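Local coordinates for high-affinity zinc uptake system protein znuA (Streptococcus suis, PDB 3MFQ) that binds zinc and probably delivers it, or a related metal ion, to a membrane transporter as the solute-binding component of an ABC uptake system, at residues 18-21 / 22-26; 43-47 / 48-52. All blocks are in the same frame, centred on the assembly; numbering follows the deposited sequence.

Contact 1: 18-21 / 22-26; sequences DMVY and QLAGD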
loop_
_atom_site.group_PDB
_atom_site.type_symbol
_atom_site.label_atom_id
_atom_site.label_comp_id
_atom_site.label_asym_id
_atom_site.label_seq_id
_atom_site.Cartn_x
_atom_site.Cartn_y
_atom_site.Cartn_z
ATOM N N ASP A 18 -2.162 11.649 3.727
ATOM C CA ASP A 18 -0.864 12.039 4.262
ATOM C C ASP A 18 -0.086 12.870 3.247
ATOM O O ASP A 18 0.368 13.974 3.545
ATOM C CB ASP A 18 -0.054 10.800 4.638
ATOM C CG ASP A 18 1.340 11.140 5.128
ATOM O OD1 ASP A 18 1.494 12.160 5.833
ATOM O OD2 ASP A 18 2.282 10.381 4.814
ATOM N N MET A 19 0.065 12.323 2.047
ATOM C CA MET A 19 0.803 12.983 0.980
ATOM C C MET A 19 0.437 14.460 0.861
ATOM O O MET A 19 1.294 15.331 0.997
ATOM C CB MET A 19 0.563 12.261 -0.352
ATOM C CG MET A 19 1.376 12.803 -1.524
ATOM S SD MET A 19 1.232 11.796 -3.015
ATOM C CE MET A 19 -0.538 11.796 -3.251
ATOM N N VAL A 20 -0.840 14.740 0.615
ATOM C CA VAL A 20 -1.298 16.113 0.426
ATOM C C VAL A 20 -0.917 17.011 1.594
ATOM O O VAL A 20 -0.436 18.123 1.399
ATOM C CB VAL A 20 -2.818 16.184 0.214
ATOM C CG1 VAL A 20 -3.270 17.631 0.123
ATOM C CG2 VAL A 20 -3.202 15.436 -1.040
ATOM N N TYR A 21 -1.137 16.532 2.811
ATOM C CA TYR A 21 -0.749 17.304 3.977
ATOM C C TYR A 21 0.743 17.587 3.937
ATOM O O TYR A 21 1.174 18.716 4.154
ATOM C CB TYR A 21 -1.103 16.576 5.269
ATOM C CG TYR A 21 -0.600 17.291 6.501
ATOM C CD1 TYR A 21 -1.202 18.462 6.941
ATOM C CD2 TYR A 21 0.480 16.801 7.221
ATOM C CE1 TYR A 21 -0.746 19.124 8.066
ATOM C CE2 TYR A 21 0.944 17.455 8.349
ATOM C CZ TYR A 21 0.327 18.615 8.768
ATOM O OH TYR A 21 0.783 19.270 9.888
ATOM N N GLN A 22 1.525 16.551 3.658
ATOM C CA GLN A 22 2.974 16.688 3.581
ATOM C C GLN A 22 3.346 17.783 2.595
ATOM O O GLN A 22 4.293 18.536 2.811
ATOM C CB GLN A 22 3.616 15.365 3.158
ATOM C CG GLN A 22 3.401 14.224 4.141
ATOM C CD GLN A 22 4.125 14.436 5.459
ATOM O OE1 GLN A 22 5.137 15.133 5.521
ATOM N NE2 GLN A 22 3.612 13.826 6.520
ATOM N N LEU A 23 2.581 17.870 1.514
ATOM C CA LEU A 23 2.861 18.829 0.455
ATOM C C LEU A 23 2.169 20.163 0.703
ATOM O O LEU A 23 2.822 21.201 0.798
ATOM C CB LEU A 23 2.419 18.263 -0.896
ATOM C CG LEU A 23 2.890 16.846 -1.228
ATOM C CD1 LEU A 23 2.272 16.366 -2.533
ATOM C CD2 LEU A 23 4.409 16.779 -1.287
ATOM N N ALA A 24 0.845 20.127 0.810
ATOM C CA ALA A 24 0.040 21.339 0.895
ATOM C C ALA A 24 -0.118 21.851 2.320
ATOM O O ALA A 24 -0.618 22.955 2.534
ATOM C CB ALA A 24 -1.327 21.105 0.267
ATOM N N GLY A 25 0.306 21.050 3.290
ATOM C CA GLY A 25 0.152 21.413 4.684
ATOM C C GLY A 25 -1.290 21.742 5.009
ATOM O O GLY A 25 -2.203 20.998 4.653
ATOM N N ASP A 26 -1.494 22.872 5.676
ATOM C CA ASP A 26 -2.831 23.287 6.082
ATOM C C ASP A 26 -3.449 24.237 5.065
ATOM O O ASP A 26 -4.437 24.907 5.356
ATOM C CB ASP A 26 -2.785 23.961 7.455
ATOM C CG ASP A 26 -2.209 23.054 8.530
ATOM O OD1 ASP A 26 -2.454 21.830 8.472
ATOM O OD2 ASP A 26 -1.513 23.565 9.435
#
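The last turns of helix 14-24, the helix of the beta-alpha-beta unit that joins strands 8-11 and 29-32, bring D18 and Q22 together one turn apart. The amide of Q22 donates from NE2 to OD1 of D18 over 2.8 Å, nearly straight at 165°. The carboxylate receives it on its syn lone pair and in the plane of the amide, although the two flat groups stand 79° apart. With CG beside its own backbone N (chi1 -63°), Q22 lays CG against O of D18, and the bend at the next bond turns the amide to the carboxylate. The same oxygen takes the backbone N-H of Q22, so this pair is tied twice. The other carboxylate oxygen, OD2 of D18, accepts the backbone N-H of F266, which probably fixes the rotation of the group. On the buried side, CG of M19 lies 3.8 Å from CD1 of L23, and CG1 of V20 is 4.0 Å from CB of A24; A119 and L123 of helix 109-123 cover these residues. Y21 points outward, and OD1 of D26 sits in the plane of its ring, at the edge, 3.2 Å from CE1; ring and carboxylate lie side by side. G25, just past helix 14-24, is the first residue to leave helical geometry, with positive phi, and its N-H makes a weak 2.6 Å bond to O of Y21. Such a glycine just past the last turn is a familiar helix C-terminus; here it sends the chain toward strand 29-32 of the beta-alpha-beta unit.

Contact 2: 43-47 / 48-52; sequences YVAKS and SDLSK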
loop_
_atom_site.group_PDB
_atom_site.type_symbol
_atom_site.label_atom_id
_atom_site.label_comp_id
_atom_site.label_asym_id
_atom_site.label_seq_id
_atom_site.Cartn_x
_atom_site.Cartn_y
_atom_site.Cartn_z
ATOM N N TYR A 43 -14.238 -1.136 -1.068
ATOM C CA TYR A 43 -15.019 0.052 -0.747
ATOM C C TYR A 43 -16.024 0.368 -1.845
ATOM O O TYR A 43 -15.678 0.410 -3.025
ATOM C CB TYR A 43 -14.105 1.253 -0.509
ATOM C CG TYR A 43 -14.765 2.378 0.254
ATOM C CD1 TYR A 43 -14.706 2.430 1.641
ATOM C CD2 TYR A 43 -15.446 3.390 -0.409
ATOM C CE1 TYR A 43 -15.305 3.457 2.347
ATOM C CE2 TYR A 43 -16.049 4.422 0.289
ATOM C CZ TYR A 43 -15.975 4.450 1.668
ATOM O OH TYR A 43 -16.572 5.473 2.368
ATOM N N VAL A 44 -17.275 0.575 -1.451
ATOM C CA VAL A 44 -18.316 0.950 -2.396
ATOM C C VAL A 44 -18.762 2.385 -2.153
ATOM O O VAL A 44 -19.250 2.722 -1.076
ATOM C CB VAL A 44 -19.532 0.014 -2.304
ATOM C CG1 VAL A 44 -20.603 0.450 -3.291
ATOM C CG2 VAL A 44 -19.112 -1.422 -2.564
ATOM N N ALA A 45 -18.586 3.226 -3.164
ATOM C CA ALA A 45 -18.945 4.632 -3.064
ATOM C C ALA A 45 -20.416 4.811 -2.706
ATOM O O ALA A 45 -21.299 4.359 -3.435
ATOM C CB ALA A 45 -18.626 5.342 -4.367
ATOM N N LYS A 46 -20.668 5.465 -1.576
ATOM C CA LYS A 46 -22.029 5.772 -1.147
ATOM C C LYS A 46 -22.402 7.170 -1.622
ATOM O O LYS A 46 -21.536 7.943 -2.026
ATOM C CB LYS A 46 -22.139 5.688 0.378
ATOM C CG LYS A 46 -23.560 5.536 0.904
ATOM C CD LYS A 46 -24.228 6.875 1.172
ATOM C CE LYS A 46 -25.716 6.695 1.406
ATOM N NZ LYS A 46 -26.361 6.002 0.256
ATOM N N SER A 47 -23.692 7.486 -1.582
ATOM C CA SER A 47 -24.174 8.814 -1.933
ATOM C C SER A 47 -23.239 9.906 -1.421
ATOM O O SER A 47 -22.723 10.709 -2.195
ATOM C CB SER A 47 -25.580 9.029 -1.370
ATOM O OG SER A 47 -26.024 10.360 -1.592
ATOM N N SER A 48 -23.026 9.926 -0.109
ATOM C CA SER A 48 -22.168 10.926 0.513
ATOM C C SER A 48 -20.803 10.989 -0.167
ATOM O O SER A 48 -20.266 12.070 -0.405
ATOM C CB SER A 48 -22.002 10.632 2.005
ATOM O OG SER A 48 -21.467 9.335 2.209
ATOM N N ASP A 49 -20.248 9.824 -0.478
ATOM C CA ASP A 49 -18.962 9.755 -1.163
ATOM C C ASP A 49 -19.022 10.468 -2.508
ATOM O O ASP A 49 -18.272 11.414 -2.751
ATOM C CB ASP A 49 -18.527 8.301 -1.355
ATOM C CG ASP A 49 -18.087 7.648 -0.059
ATOM O OD1 ASP A 49 -18.288 6.426 0.091
ATOM O OD2 ASP A 49 -17.541 8.359 0.810
ATOM N N LEU A 50 -19.914 10.010 -3.380
ATOM C CA LEU A 50 -20.090 10.644 -4.680
ATOM C C LEU A 50 -20.286 12.146 -4.510
ATOM O O LEU A 50 -19.829 12.937 -5.334
ATOM C CB LEU A 50 -21.274 10.034 -5.437
ATOM C CG LEU A 50 -21.096 8.633 -6.036
ATOM C CD1 LEU A 50 -19.806 8.541 -6.844
ATOM C CD2 LEU A 50 -21.145 7.551 -4.967
ATOM N N SER A 51 -20.960 12.530 -3.432
ATOM C CA SER A 51 -21.167 13.937 -3.123
ATOM C C SER A 51 -19.831 14.630 -2.880
ATOM O O SER A 51 -19.566 15.696 -3.431
ATOM C CB SER A 51 -22.069 14.085 -1.896
ATOM O OG SER A 51 -22.228 15.446 -1.537
ATOM N N LYS A 52 -18.995 14.011 -2.053
ATOM C CA LYS A 52 -17.666 14.531 -1.754
ATOM C C LYS A 52 -16.857 14.758 -3.029
ATOM O O LYS A 52 -16.166 15.767 -3.169
ATOM C CB LYS A 52 -16.920 13.564 -0.835
ATOM C CG LYS A 52 -17.564 13.367 0.527
ATOM C CD LYS A 52 -17.216 11.998 1.092
ATOM C CE LYS A 52 -17.629 11.863 2.550
ATOM N NZ LYS A 52 -16.687 12.568 3.464
HETATM O O HOH W 1 -16.388 8.595 3.260
#
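D49 reaches back from the first turn of helix 47-55 to the loop before it, and its OD1 takes the backbone N-H of K46, the N-cap residue. The bond spans 3.1 Å from K46 N to D49 OD1 and is almost perfectly straight (177°), arriving on the anti side of the carboxylate and 25° out of its plane. With CG beside its own backbone N (chi1 -72°), D49 turns the carboxylate towards the loop. The third residue of the helix thus accepts the N-cap N-H through its side chain. Y43 and D49 approach each other from opposite directions, with OH of Y43 3.0 Å from the same OD1; the carboxylate carbon lies in the plane of the ring, at its edge. A water molecule bridges the group: it donates to OD2 of D49 over 2.7 Å and is 3.3 Å from OH of Y43. Both carboxylate oxygens of this buried aspartate are therefore engaged, which would be expected to favour its ionised form near the helix N-terminus. Among the carbonyls of the first turn, K46 O accepts the N-H of L50 and S47 O that of S51, the latter at 2.8 Å. CD2 of L50 rests 3.4 Å from CB of A45, an apolar touch between helix and loop. The loop follows strand 29-32 and reaches residues beyond its own helix, with A45 against M70 and Y43 against E38, while K52 leans on L33 and forms a long, weak ion pair with D31 of that strand.

Overall arrangement
Contact 1 and contact 2 treat the two ends of helices: the first closes the C-terminus of helix 14-24, the second opens the N-terminus of helix 47-55, with strand 29-32 between them in the chain. Their centres lie about 23 Å apart and they do not touch. Contact 1 is partly buried, its apolar side pressed against helix 109-123, and its amide-carboxylate bond links side chains along the helix. Contact 2 lies at the surface, where a single buried carboxylate accepts a backbone N-H and a water, with a phenol close by. The side chain of Y43 is about 12 Å from the bound zinc ion, outside the metal's coordination shell.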